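Local coordinates for vacuolar protein sorting-associated protein IST1 (Saccharomyces cerevisiae, PDB 3GGY), which regulates the recruitment of the ATPase VPS4 to the ESCRT-III complex during a late step of cargo sorting into multivesicular bodies, at residues 36-41 with 174-179; 63-68 with 156-161; 108-113 with 142-147. All blocks are in the same frame, centred on the assembly; numbering follows the deposited sequence.

Contact 1 (36-41 with 174-179); sequences QSRRQV and KEIAKT
Arg38 and Val41, one turn apart on helix 8-46, receive Ile176 of helix 166-179 near one end of the long ESCRT-III-like hairpin that helices 8-46 and 50-82 make in this N-terminal domain. At Arg38 the backbone meets the isoleucine first: carbonyl O lies 3.4 Å from Ile176 CG2. The arginine chain then runs extended from CG to NE and passes the isoleucine at a slant, bringing NH1 to 3.7 Å from Ile176 CG1. Its guanidinium is held by polar partners, foremost a salt bridge from NH2 to Asp64 of helix 50-82. One water accepts from Arg38 NH2 and donates to Glu175 OE1 at 2.6 Å, meeting the guanidinium at its edge and in its plane. A second accepts from Arg38 NH1 and lies 2.9 Å from Thr179 OG1. The charged end thus reaches helix 166-179 through two waters, whereas Ile176 and Val41 are buried. Val41 also touches Arg56 and Val57 of the hairpin partner. Its CG1 is anti to the backbone N (chi1 168°), and the valine and isoleucine side chains cross at about a right angle, with Val41 CG1 3.7 Å from Ile176 CD1.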
ATOM      1  N   GLN A  36     -13.515  13.012   0.467  1.00 16.76           N
ATOM      2  CA  GLN A  36     -13.743  14.245   1.213  1.00 18.66           C
ATOM      3  C   GLN A  36     -12.654  15.266   0.894  1.00 18.05           C
ATOM      4  O   GLN A  36     -12.920  16.464   0.812  1.00 14.89           O
ATOM      5  CB  GLN A  36     -13.766  13.968   2.722  1.00 20.71           C
ATOM      6  CG  GLN A  36     -13.889  15.225   3.583  1.00 28.86           C
ATOM      7  CD  GLN A  36     -14.216  14.915   5.035  1.00 33.27           C
ATOM      8  OE1 GLN A  36     -15.102  14.111   5.319  1.00 37.34           O
ATOM      9  NE2 GLN A  36     -13.512  15.561   5.962  1.00 33.75           N
ATOM     10  N   SER A  37     -11.427  14.788   0.718  1.00 16.25           N
ATOM     11  CA  SER A  37     -10.316  15.675   0.406  1.00 15.83           C
ATOM     12  C   SER A  37     -10.524  16.361  -0.937  1.00 14.57           C
ATOM     13  O   SER A  37     -10.201  17.537  -1.094  1.00 14.57           O
ATOM     14  CB  SER A  37      -9.001  14.894   0.388  1.00 18.49           C
ATOM     15  OG  SER A  37      -8.726  14.355   1.669  1.00 22.37           O
ATOM     16  N   ARG A  38     -11.067  15.623  -1.900  1.00 13.76           N
ATOM     17  CA  ARG A  38     -11.323  16.178  -3.222  1.00 13.58           C
ATOM     18  C   ARG A  38     -12.366  17.294  -3.124  1.00 13.90           C
ATOM     19  O   ARG A  38     -12.229  18.333  -3.763  1.00 12.59           O
ATOM     20  CB  ARG A  38     -11.786  15.072  -4.175  1.00 14.44           C
ATOM     21  CG  ARG A  38     -10.640  14.148  -4.606  1.00 13.51           C
ATOM     22  CD  ARG A  38     -11.113  12.956  -5.428  1.00 17.21           C
ATOM     23  NE  ARG A  38      -9.975  12.170  -5.908  1.00 14.84           N
ATOM     24  CZ  ARG A  38      -9.319  12.409  -7.039  1.00 16.94           C
ATOM     25  NH1 ARG A  38      -9.689  13.408  -7.830  1.00 15.48           N
ATOM     26  NH2 ARG A  38      -8.270  11.668  -7.366  1.00 16.32           N
ATOM     27  N   ARG A  39     -13.394  17.081  -2.307  1.00 13.95           N
ATOM     28  CA  ARG A  39     -14.433  18.094  -2.115  1.00 15.62           C
ATOM     29  C   ARG A  39     -13.815  19.339  -1.499  1.00 15.87           C
ATOM     30  O   ARG A  39     -14.167  20.463  -1.851  1.00 15.14           O
ATOM     31  CB  ARG A  39     -15.515  17.605  -1.155  1.00 17.11           C
ATOM     32  CG  ARG A  39     -16.218  16.325  -1.534  1.00 22.38           C
ATOM     33  CD  ARG A  39     -17.226  15.970  -0.451  1.00 27.36           C
ATOM     34  NE  ARG A  39     -18.262  16.995  -0.328  1.00 32.36           N
ATOM     35  CZ  ARG A  39     -19.039  17.154   0.739  1.00 34.35           C
ATOM     36  NH1 ARG A  39     -18.900  16.356   1.793  1.00 33.95           N
ATOM     37  NH2 ARG A  39     -19.963  18.106   0.751  1.00 36.17           N
ATOM     38  N   GLN A  40     -12.903  19.129  -0.559  1.00 15.79           N
ATOM     39  CA  GLN A  40     -12.251  20.234   0.128  1.00 16.94           C
ATOM     40  C   GLN A  40     -11.316  21.020  -0.785  1.00 15.90           C
ATOM     41  O   GLN A  40     -11.150  22.228  -0.617  1.00 16.47           O
ATOM     42  CB  GLN A  40     -11.523  19.699   1.363  1.00 19.85           C
ATOM     43  CG  GLN A  40     -12.480  18.969   2.305  1.00 24.78           C
ATOM     44  CD  GLN A  40     -11.802  18.342   3.509  1.00 29.67           C
ATOM     45  OE1 GLN A  40     -10.791  17.649   3.378  1.00 30.33           O
ATOM     46  NE2 GLN A  40     -12.368  18.568   4.692  1.00 31.82           N
ATOM     47  N   VAL A  41     -10.706  20.340  -1.753  1.00 13.84           N
ATOM     48  CA  VAL A  41      -9.834  21.022  -2.704  1.00 13.40           C
ATOM     49  C   VAL A  41     -10.729  21.929  -3.548  1.00 15.09           C
ATOM     50  O   VAL A  41     -10.379  23.065  -3.843  1.00 15.52           O
ATOM     51  CB  VAL A  41      -9.106  20.024  -3.638  1.00 12.69           C
ATOM     52  CG1 VAL A  41      -8.450  20.765  -4.801  1.00 14.57           C
ATOM     53  CG2 VAL A  41      -8.043  19.265  -2.857  1.00 13.50           C
ATOM     54  N   LYS A 174      -7.748  19.590 -12.507  1.00 13.78           N
ATOM     55  CA  LYS A 174      -8.721  19.575 -13.590  1.00 14.16           C
ATOM     56  C   LYS A 174      -9.791  18.503 -13.386  1.00 14.33           C
ATOM     57  O   LYS A 174     -10.967  18.726 -13.681  1.00 14.24           O
ATOM     58  CB  LYS A 174      -8.018  19.352 -14.933  1.00 15.14           C
ATOM     59  CG  LYS A 174      -7.078  20.479 -15.326  1.00 17.27           C
ATOM     60  CD  LYS A 174      -6.415  20.204 -16.661  1.00 18.84           C
ATOM     61  CE  LYS A 174      -5.423  21.299 -17.018  1.00 19.96           C
ATOM     62  NZ  LYS A 174      -4.754  21.033 -18.327  1.00 22.20           N
ATOM     63  N   GLU A 175      -9.399  17.338 -12.877  1.00 14.08           N
ATOM     64  CA  GLU A 175     -10.378  16.280 -12.665  1.00 13.89           C
ATOM     65  C   GLU A 175     -11.282  16.622 -11.479  1.00 12.99           C
ATOM     66  O   GLU A 175     -12.471  16.313 -11.486  1.00 13.41           O
ATOM     67  CB  GLU A 175      -9.672  14.929 -12.480  1.00 15.04           C
ATOM     68  CG  GLU A 175      -8.744  14.610 -13.655  1.00 14.91           C
ATOM     69  CD  GLU A 175      -8.184  13.198 -13.640  1.00 18.20           C
ATOM     70  OE1 GLU A 175      -7.955  12.648 -12.544  1.00 17.66           O
ATOM     71  OE2 GLU A 175      -7.952  12.649 -14.739  1.00 15.72           O
ATOM     72  N   ILE A 176     -10.734  17.288 -10.470  1.00 12.49           N
ATOM     73  CA  ILE A 176     -11.552  17.681  -9.327  1.00 12.02           C
ATOM     74  C   ILE A 176     -12.525  18.772  -9.791  1.00 13.35           C
ATOM     75  O   ILE A 176     -13.673  18.816  -9.354  1.00 12.84           O
ATOM     76  CB  ILE A 176     -10.680  18.222  -8.170  1.00 14.19           C
ATOM     77  CG1 ILE A 176      -9.879  17.071  -7.557  1.00 12.97           C
ATOM     78  CG2 ILE A 176     -11.555  18.873  -7.096  1.00 12.24           C
ATOM     79  CD1 ILE A 176      -8.840  17.522  -6.543  1.00 11.81           C
ATOM     80  N   ALA A 177     -12.066  19.642 -10.687  1.00 13.79           N
ATOM     81  CA  ALA A 177     -12.930  20.706 -11.191  1.00 13.58           C
ATOM     82  C   ALA A 177     -14.104  20.115 -11.969  1.00 15.30           C
ATOM     83  O   ALA A 177     -15.217  20.636 -11.910  1.00 16.78           O
ATOM     84  CB  ALA A 177     -12.135  21.656 -12.070  1.00 14.56           C
ATOM     85  N   LYS A 178     -13.866  19.029 -12.697  1.00 14.40           N
ATOM     86  CA  LYS A 178     -14.950  18.410 -13.450  1.00 14.73           C
ATOM     87  C   LYS A 178     -15.957  17.778 -12.501  1.00 14.75           C
ATOM     88  O   LYS A 178     -17.165  17.976 -12.635  1.00 16.14           O
ATOM     89  CB  LYS A 178     -14.429  17.341 -14.410  1.00 14.74           C
ATOM     90  CG  LYS A 178     -15.554  16.743 -15.261  1.00 14.28           C
ATOM     91  CD  LYS A 178     -15.056  15.777 -16.305  1.00 14.98           C
ATOM     92  CE  LYS A 178     -16.207  15.299 -17.173  1.00 19.06           C
ATOM     93  NZ  LYS A 178     -15.744  14.376 -18.236  1.00 19.75           N
ATOM     94  N   THR A 179     -15.455  17.027 -11.527  1.00 14.02           N
ATOM     95  CA  THR A 179     -16.324  16.368 -10.566  1.00 14.76           C
ATOM     96  C   THR A 179     -17.248  17.329  -9.828  1.00 15.28           C
ATOM     97  O   THR A 179     -18.436  17.050  -9.656  1.00 16.73           O
ATOM     98  CB  THR A 179     -15.503  15.589  -9.508  1.00 14.51           C
ATOM     99  OG1 THR A 179     -14.772  14.542 -10.154  1.00 17.02           O
ATOM    100  CG2 THR A 179     -16.419  14.977  -8.456  1.00 13.46           C
TER
HETATM  101  O   HOH W   1     -12.643  14.281  -8.224  1.00 16.45           O
HETATM  102  O   HOH W   2      -7.448  12.959  -9.965  1.00 19.79           O

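Contact 2 (63-68 with 156-161); sequences DDIHIE and IKKCSP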
ATOM      1  N   ASP A  63      -2.093  10.008  -1.015  1.00 10.91           N
ATOM      2  CA  ASP A  63      -3.154   9.202  -0.415  1.00 11.20           C
ATOM      3  C   ASP A  63      -3.681   8.162  -1.401  1.00  8.97           C
ATOM      4  O   ASP A  63      -3.938   7.021  -1.019  1.00  9.35           O
ATOM      5  CB  ASP A  63      -4.317  10.082   0.066  1.00 14.21           C
ATOM      6  CG  ASP A  63      -3.947  10.950   1.262  1.00 18.68           C
ATOM      7  OD1 ASP A  63      -3.004  10.595   1.996  1.00 20.29           O
ATOM      8  OD2 ASP A  63      -4.617  11.983   1.474  1.00 21.35           O
ATOM      9  N   ASP A  64      -3.853   8.556  -2.665  1.00  9.93           N
ATOM     10  CA  ASP A  64      -4.344   7.634  -3.687  1.00  8.83           C
ATOM     11  C   ASP A  64      -3.334   6.520  -3.965  1.00  9.44           C
ATOM     12  O   ASP A  64      -3.711   5.365  -4.164  1.00  9.30           O
ATOM     13  CB  ASP A  64      -4.664   8.374  -4.989  1.00 10.18           C
ATOM     14  CG  ASP A  64      -5.988   9.123  -4.932  1.00 12.86           C
ATOM     15  OD1 ASP A  64      -6.816   8.828  -4.036  1.00 12.22           O
ATOM     16  OD2 ASP A  64      -6.203   9.993  -5.805  1.00 13.71           O
ATOM     17  N   ILE A  65      -2.051   6.865  -3.982  1.00  8.61           N
ATOM     18  CA  ILE A  65      -1.009   5.869  -4.219  1.00  8.83           C
ATOM     19  C   ILE A  65      -0.991   4.869  -3.057  1.00  8.33           C
ATOM     20  O   ILE A  65      -0.827   3.663  -3.257  1.00  8.46           O
ATOM     21  CB  ILE A  65       0.380   6.545  -4.357  1.00  9.98           C
ATOM     22  CG1 ILE A  65       0.436   7.345  -5.662  1.00 12.46           C
ATOM     23  CG2 ILE A  65       1.488   5.486  -4.349  1.00 12.00           C
ATOM     24  CD1 ILE A  65       1.645   8.240  -5.778  1.00 11.14           C
ATOM     25  N   HIS A  66      -1.178   5.373  -1.843  1.00  7.68           N
ATOM     26  CA  HIS A  66      -1.180   4.514  -0.668  1.00  8.57           C
ATOM     27  C   HIS A  66      -2.369   3.560  -0.710  1.00  8.23           C
ATOM     28  O   HIS A  66      -2.262   2.409  -0.307  1.00  8.35           O
ATOM     29  CB  HIS A  66      -1.234   5.349   0.608  1.00  8.39           C
ATOM     30  CG  HIS A  66      -0.991   4.553   1.853  1.00 10.28           C
ATOM     31  ND1 HIS A  66       0.254   4.062   2.187  1.00 10.79           N
ATOM     32  CD2 HIS A  66      -1.832   4.153   2.834  1.00 11.53           C
ATOM     33  CE1 HIS A  66       0.168   3.395   3.326  1.00 12.90           C
ATOM     34  NE2 HIS A  66      -1.087   3.435   3.739  1.00 11.11           N
ATOM     35  N   ILE A  67      -3.511   4.036  -1.197  1.00  7.21           N
ATOM     36  CA  ILE A  67      -4.675   3.164  -1.294  1.00  8.90           C
ATOM     37  C   ILE A  67      -4.372   2.039  -2.285  1.00  8.52           C
ATOM     38  O   ILE A  67      -4.747   0.893  -2.060  1.00  9.79           O
ATOM     39  CB  ILE A  67      -5.923   3.950  -1.756  1.00  9.51           C
ATOM     40  CG1 ILE A  67      -6.415   4.842  -0.613  1.00 11.06           C
ATOM     41  CG2 ILE A  67      -7.016   2.982  -2.194  1.00 11.00           C
ATOM     42  CD1 ILE A  67      -7.406   5.903  -1.048  1.00 13.36           C
ATOM     43  N   GLU A  68      -3.681   2.366  -3.376  1.00  9.49           N
ATOM     44  CA  GLU A  68      -3.316   1.358  -4.366  1.00 10.25           C
ATOM     45  C   GLU A  68      -2.400   0.324  -3.707  1.00 10.07           C
ATOM     46  O   GLU A  68      -2.499  -0.871  -3.981  1.00  9.82           O
ATOM     47  CB  GLU A  68      -2.591   2.005  -5.544  1.00 13.35           C
ATOM     48  CG  GLU A  68      -3.424   3.042  -6.272  1.00 16.63           C
ATOM     49  CD  GLU A  68      -2.715   3.615  -7.485  1.00 22.31           C
ATOM     50  OE1 GLU A  68      -1.537   4.015  -7.354  1.00 25.46           O
ATOM     51  OE2 GLU A  68      -3.340   3.672  -8.566  1.00 26.56           O
ATOM     52  N   ILE A 156       8.025  -0.976  -3.906  1.00 12.77           N
ATOM     53  CA  ILE A 156       8.991  -0.006  -3.410  1.00 12.53           C
ATOM     54  C   ILE A 156       8.553   1.420  -3.771  1.00 13.55           C
ATOM     55  O   ILE A 156       8.686   2.343  -2.971  1.00 14.88           O
ATOM     56  CB  ILE A 156      10.386  -0.283  -3.995  1.00 14.48           C
ATOM     57  CG1 ILE A 156      10.897  -1.629  -3.473  1.00 18.64           C
ATOM     58  CG2 ILE A 156      11.344   0.842  -3.621  1.00 15.90           C
ATOM     59  CD1 ILE A 156      12.179  -2.097  -4.114  1.00 18.74           C
ATOM     60  N   LYS A 157       8.002   1.579  -4.968  1.00 14.19           N
ATOM     61  CA  LYS A 157       7.556   2.881  -5.450  1.00 15.88           C
ATOM     62  C   LYS A 157       6.307   3.405  -4.756  1.00 14.85           C
ATOM     63  O   LYS A 157       6.167   4.605  -4.544  1.00 15.77           O
ATOM     64  CB  LYS A 157       7.305   2.817  -6.959  1.00 19.11           C
ATOM     65  CG  LYS A 157       8.542   2.461  -7.776  1.00 25.63           C
ATOM     66  CD  LYS A 157       9.649   3.492  -7.597  1.00 30.70           C
ATOM     67  CE  LYS A 157       9.216   4.870  -8.079  1.00 32.96           C
ATOM     68  NZ  LYS A 157      10.285   5.889  -7.880  1.00 36.93           N
ATOM     69  N   LYS A 158       5.395   2.510  -4.406  1.00 13.92           N
ATOM     70  CA  LYS A 158       4.181   2.942  -3.741  1.00 14.05           C
ATOM     71  C   LYS A 158       4.433   3.211  -2.263  1.00 14.18           C
ATOM     72  O   LYS A 158       3.684   3.948  -1.632  1.00 16.69           O
ATOM     73  CB  LYS A 158       3.076   1.903  -3.929  1.00 13.36           C
ATOM     74  CG  LYS A 158       2.715   1.698  -5.396  1.00 17.68           C
ATOM     75  CD  LYS A 158       1.384   0.991  -5.563  1.00 20.08           C
ATOM     76  CE  LYS A 158       1.034   0.851  -7.036  1.00 21.88           C
ATOM     77  NZ  LYS A 158       0.983   2.170  -7.729  1.00 25.70           N
ATOM     78  N   CYS A 159       5.489   2.619  -1.709  1.00 13.74           N
ATOM     79  CA  CYS A 159       5.816   2.859  -0.309  1.00 14.30           C
ATOM     80  C   CYS A 159       6.546   4.189  -0.213  1.00 14.46           C
ATOM     81  O   CYS A 159       6.401   4.925   0.760  1.00 16.47           O
ATOM     82  CB  CYS A 159       6.713   1.752   0.246  1.00 13.10           C
ATOM     83  SG  CYS A 159       5.840   0.230   0.631  1.00 12.54           S
ATOM     84  N   SER A 160       7.331   4.493  -1.242  1.00 17.99           N
ATOM     85  CA  SER A 160       8.087   5.736  -1.282  1.00 20.76           C
ATOM     86  C   SER A 160       7.955   6.383  -2.653  1.00 22.24           C
ATOM     87  O   SER A 160       8.898   6.379  -3.444  1.00 22.96           O
ATOM     88  CB  SER A 160       9.558   5.458  -0.979  1.00 20.09           C
ATOM     89  OG  SER A 160       9.693   4.767   0.253  1.00 22.03           O
ATOM     90  N   PRO A 161       6.777   6.946  -2.955  1.00 23.26           N
ATOM     91  CA  PRO A 161       6.566   7.588  -4.255  1.00 24.83           C
ATOM     92  C   PRO A 161       7.426   8.832  -4.447  1.00 27.09           C
ATOM     93  O   PRO A 161       7.717   9.557  -3.494  1.00 27.48           O
ATOM     94  CB  PRO A 161       5.068   7.897  -4.250  1.00 24.51           C
ATOM     95  CG  PRO A 161       4.760   8.077  -2.788  1.00 24.72           C
ATOM     96  CD  PRO A 161       5.542   6.957  -2.152  1.00 22.60           C
TER
HETATM   97  O   HOH W   3       2.373   4.929   0.611  1.00 18.18           O
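A bend at the last torsion of Lys158 (chi4 -58°), at the end of an otherwise extended chain, turns NZ toward Glu68, whose CG sits anti to its own carbonyl carbon (chi1 -60°) and leads the carboxylate out to meet it. The pair links helix 153-159, a short helix late in the chain, to helix 50-82 of the ESCRT-III-like hairpin. Their salt bridge is a hydrogen bond of 3.1 Å from Lys158 NZ to Glu68 OE1. The ammonium comes from above the carboxylate, 56° out of its plane. The two side chains cross nearly at right angles, and Lys158 CE rests 4.1 Å from Glu68 CB. The lysine side chain also touches Leu69 and Ile72 of helix 50-82.

Ile65 fills the middle of the contact, where the two backbones come closest. Its CG2 faces the root of the lysine, 3.8 Å from Lys158 CA and 3.9 Å from Lys158 CB, while its other branch reaches past the end of the short helix. There Ser160 leaves helical geometry, and the Pro161 ring slides past the isoleucine in the opposite direction, with Pro161 CB 3.8 Å from Ile65 CD1. Replacing Lys158 with an alanine would probably leave Glu68 OE1 without its charged mate and Glu68 CB without the CD and CE methylenes packed against it. A water donates to Lys158 O and lies at the edge of the His66 ring, in its plane. The far ring nitrogen, His66 NE2, is tied to Glu121, while His66 ND1 stands 2.8 Å from that water.

Contact 3 (108-113 with 142-147); sequences AIRSLI and NGVIAD
Val144 pushes both of its methyls against helix 105-115, between the backbone and guanidinium of Arg110 and the side chain of Ile113, and this buried wedge is the tight part of the contact. Its CG1, anti to the backbone N (chi1 171°), comes to 3.3 Å from Arg110 O and to 3.9 Å from Ile113 CG2. The other methyl, CG2, lies alongside the extended arginine chain, which passes it at a slant, 3.9 Å from Arg110 CG and 3.6 Å from Arg110 NH1. The charge this brings into a buried setting is met beyond the two segments: Arg110 NH2 forms a salt bridge with Glu93 and NE a hydrogen bond with Asn106.

On the outer side the packing thins. Ile145 is exposed, and it reaches back toward helix 105-115 with its ethyl arm, crossing Ile113 at about a right angle; CG1 lies 3.9 Å from Ile113 CG2, the same methyl that meets Val144. Lys129 of helix 125-135 touches Ile145 as well.

The segment axes approach to 9.4 Å at a crossing angle of -52°, and the contact rests on Arg110 and Ile113, one turn apart, against the adjacent Val144 and Ile145. Leu112, turned to another side of its helix, touches Cys77 and Leu80 of helix 50-82: a short helix packed on the hairpin and crossed by another short helix, as in the ESCRT-III-like fold.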
ATOM      1  N   ALA A 108       4.945 -12.309  -2.674  1.00 12.89           N
ATOM      2  CA  ALA A 108       3.906 -11.926  -1.729  1.00 13.01           C
ATOM      3  C   ALA A 108       4.397 -11.725  -0.294  1.00 12.44           C
ATOM      4  O   ALA A 108       4.099 -10.705   0.326  1.00 11.59           O
ATOM      5  CB  ALA A 108       2.781 -12.958  -1.750  1.00 13.51           C
ATOM      6  N   ILE A 109       5.143 -12.690   0.234  1.00 11.85           N
ATOM      7  CA  ILE A 109       5.627 -12.588   1.605  1.00 11.15           C
ATOM      8  C   ILE A 109       6.649 -11.463   1.767  1.00  8.83           C
ATOM      9  O   ILE A 109       6.629 -10.737   2.760  1.00 10.26           O
ATOM     10  CB  ILE A 109       6.241 -13.922   2.085  1.00 13.91           C
ATOM     11  CG1 ILE A 109       6.511 -13.858   3.587  1.00 17.36           C
ATOM     12  CG2 ILE A 109       7.515 -14.220   1.312  1.00 16.60           C
ATOM     13  CD1 ILE A 109       5.241 -13.735   4.429  1.00 22.22           C
ATOM     14  N   ARG A 110       7.539 -11.309   0.788  1.00  9.30           N
ATOM     15  CA  ARG A 110       8.537 -10.248   0.857  1.00  9.08           C
ATOM     16  C   ARG A 110       7.876  -8.873   0.832  1.00  9.43           C
ATOM     17  O   ARG A 110       8.268  -7.981   1.579  1.00  8.64           O
ATOM     18  CB  ARG A 110       9.523 -10.366  -0.306  1.00  9.37           C
ATOM     19  CG  ARG A 110      10.478 -11.538  -0.165  1.00  9.22           C
ATOM     20  CD  ARG A 110      11.360 -11.678  -1.391  1.00  9.09           C
ATOM     21  NE  ARG A 110      12.245 -12.827  -1.241  1.00 10.14           N
ATOM     22  CZ  ARG A 110      13.398 -12.802  -0.585  1.00 12.12           C
ATOM     23  NH1 ARG A 110      13.827 -11.680  -0.026  1.00 10.77           N
ATOM     24  NH2 ARG A 110      14.104 -13.919  -0.449  1.00 13.49           N
ATOM     25  N   SER A 111       6.865  -8.705  -0.018  1.00  9.66           N
ATOM     26  CA  SER A 111       6.184  -7.423  -0.114  1.00  8.17           C
ATOM     27  C   SER A 111       5.463  -7.045   1.174  1.00  8.34           C
ATOM     28  O   SER A 111       5.476  -5.885   1.584  1.00  7.83           O
ATOM     29  CB  SER A 111       5.193  -7.431  -1.284  1.00  8.71           C
ATOM     30  OG  SER A 111       5.883  -7.566  -2.524  1.00  9.84           O
ATOM     31  N   LEU A 112       4.831  -8.022   1.813  1.00  7.08           N
ATOM     32  CA  LEU A 112       4.104  -7.758   3.051  1.00  8.30           C
ATOM     33  C   LEU A 112       5.045  -7.384   4.187  1.00  7.21           C
ATOM     34  O   LEU A 112       4.748  -6.498   4.985  1.00  8.01           O
ATOM     35  CB  LEU A 112       3.265  -8.979   3.418  1.00  9.46           C
ATOM     36  CG  LEU A 112       2.063  -9.145   2.485  1.00  9.34           C
ATOM     37  CD1 LEU A 112       1.455 -10.532   2.662  1.00 10.19           C
ATOM     38  CD2 LEU A 112       1.033  -8.062   2.779  1.00 10.45           C
ATOM     39  N   ILE A 113       6.192  -8.048   4.253  1.00  8.33           N
ATOM     40  CA  ILE A 113       7.160  -7.740   5.297  1.00  8.49           C
ATOM     41  C   ILE A 113       7.759  -6.352   5.058  1.00  8.27           C
ATOM     42  O   ILE A 113       7.922  -5.564   5.993  1.00  8.05           O
ATOM     43  CB  ILE A 113       8.267  -8.814   5.335  1.00  8.69           C
ATOM     44  CG1 ILE A 113       7.665 -10.117   5.871  1.00 10.11           C
ATOM     45  CG2 ILE A 113       9.433  -8.356   6.207  1.00  9.73           C
ATOM     46  CD1 ILE A 113       8.605 -11.313   5.805  1.00 10.80           C
ATOM     47  N   ASN A 142      15.688  -9.594   7.436  1.00 10.67           N
ATOM     48  CA  ASN A 142      16.544  -8.416   7.385  1.00 12.28           C
ATOM     49  C   ASN A 142      16.897  -8.073   5.941  1.00 11.68           C
ATOM     50  O   ASN A 142      17.044  -6.899   5.586  1.00 12.27           O
ATOM     51  CB  ASN A 142      17.824  -8.635   8.198  1.00 14.23           C
ATOM     52  CG  ASN A 142      17.562  -8.683   9.690  1.00 16.19           C
ATOM     53  OD1 ASN A 142      16.564  -8.151  10.169  1.00 18.80           O
ATOM     54  ND2 ASN A 142      18.470  -9.305  10.434  1.00 18.64           N
ATOM     55  N   GLY A 143      17.028  -9.100   5.107  1.00  9.54           N
ATOM     56  CA  GLY A 143      17.342  -8.868   3.708  1.00  9.81           C
ATOM     57  C   GLY A 143      16.219  -8.086   3.053  1.00  9.00           C
ATOM     58  O   GLY A 143      16.452  -7.215   2.213  1.00 10.04           O
ATOM     59  N   VAL A 144      14.990  -8.394   3.449  1.00  7.65           N
ATOM     60  CA  VAL A 144      13.822  -7.712   2.902  1.00  6.55           C
ATOM     61  C   VAL A 144      13.729  -6.264   3.379  1.00  8.45           C
ATOM     62  O   VAL A 144      13.592  -5.340   2.581  1.00  8.47           O
ATOM     63  CB  VAL A 144      12.518  -8.430   3.313  1.00  6.17           C
ATOM     64  CG1 VAL A 144      11.316  -7.586   2.909  1.00  5.96           C
ATOM     65  CG2 VAL A 144      12.448  -9.800   2.652  1.00  7.78           C
ATOM     66  N   ILE A 145      13.823  -6.065   4.687  1.00  9.37           N
ATOM     67  CA  ILE A 145      13.696  -4.727   5.242  1.00  9.54           C
ATOM     68  C   ILE A 145      14.879  -3.798   4.961  1.00 11.12           C
ATOM     69  O   ILE A 145      14.697  -2.676   4.488  1.00 11.87           O
ATOM     70  CB  ILE A 145      13.444  -4.818   6.757  1.00 10.40           C
ATOM     71  CG1 ILE A 145      12.164  -5.621   7.002  1.00 11.06           C
ATOM     72  CG2 ILE A 145      13.309  -3.423   7.355  1.00 11.77           C
ATOM     73  CD1 ILE A 145      11.925  -6.006   8.462  1.00 15.63           C
ATOM     74  N   ALA A 146      16.087  -4.270   5.234  1.00 12.10           N
ATOM     75  CA  ALA A 146      17.272  -3.450   5.033  1.00 13.78           C
ATOM     76  C   ALA A 146      17.666  -3.285   3.577  1.00 14.99           C
ATOM     77  O   ALA A 146      18.035  -2.188   3.151  1.00 16.03           O
ATOM     78  CB  ALA A 146      18.438  -4.036   5.807  1.00 14.58           C
ATOM     79  N   ASP A 147      17.572  -4.367   2.810  1.00 13.90           N
ATOM     80  CA  ASP A 147      17.996  -4.332   1.416  1.00 14.27           C
ATOM     81  C   ASP A 147      16.931  -4.573   0.349  1.00 13.77           C
ATOM     82  O   ASP A 147      17.271  -4.693  -0.827  1.00 14.75           O
ATOM     83  CB  ASP A 147      19.125  -5.344   1.207  1.00 15.26           C
ATOM     84  CG  ASP A 147      20.187  -5.277   2.292  1.00 18.97           C
ATOM     85  OD1 ASP A 147      20.564  -4.158   2.695  1.00 21.73           O
ATOM     86  OD2 ASP A 147      20.653  -6.350   2.729  1.00 22.98           O
TER

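In the fold
From the N terminus, helix 8-46 brings 36-41 to one end of the molecule; helix 50-82 turns back beside it, and much later 174-179 comes to lie against 36-41, so contact 1 closes the outermost loop. Helix 50-82 supplies 63-68, which meets 156-161 in contact 2, inside that span. Contact 3, joining 108-113 to 142-147, closes the innermost loop; none of the three cross. Contacts 1 and 2 touch through the Arg38 to Asp64 salt bridge between the two hairpin helices. Contact 2 lies between the others, about 16 Å from contact 3 and 20 Å from contact 1, centre to centre. Together they tie the later, shorter helices to each other and to the hairpin.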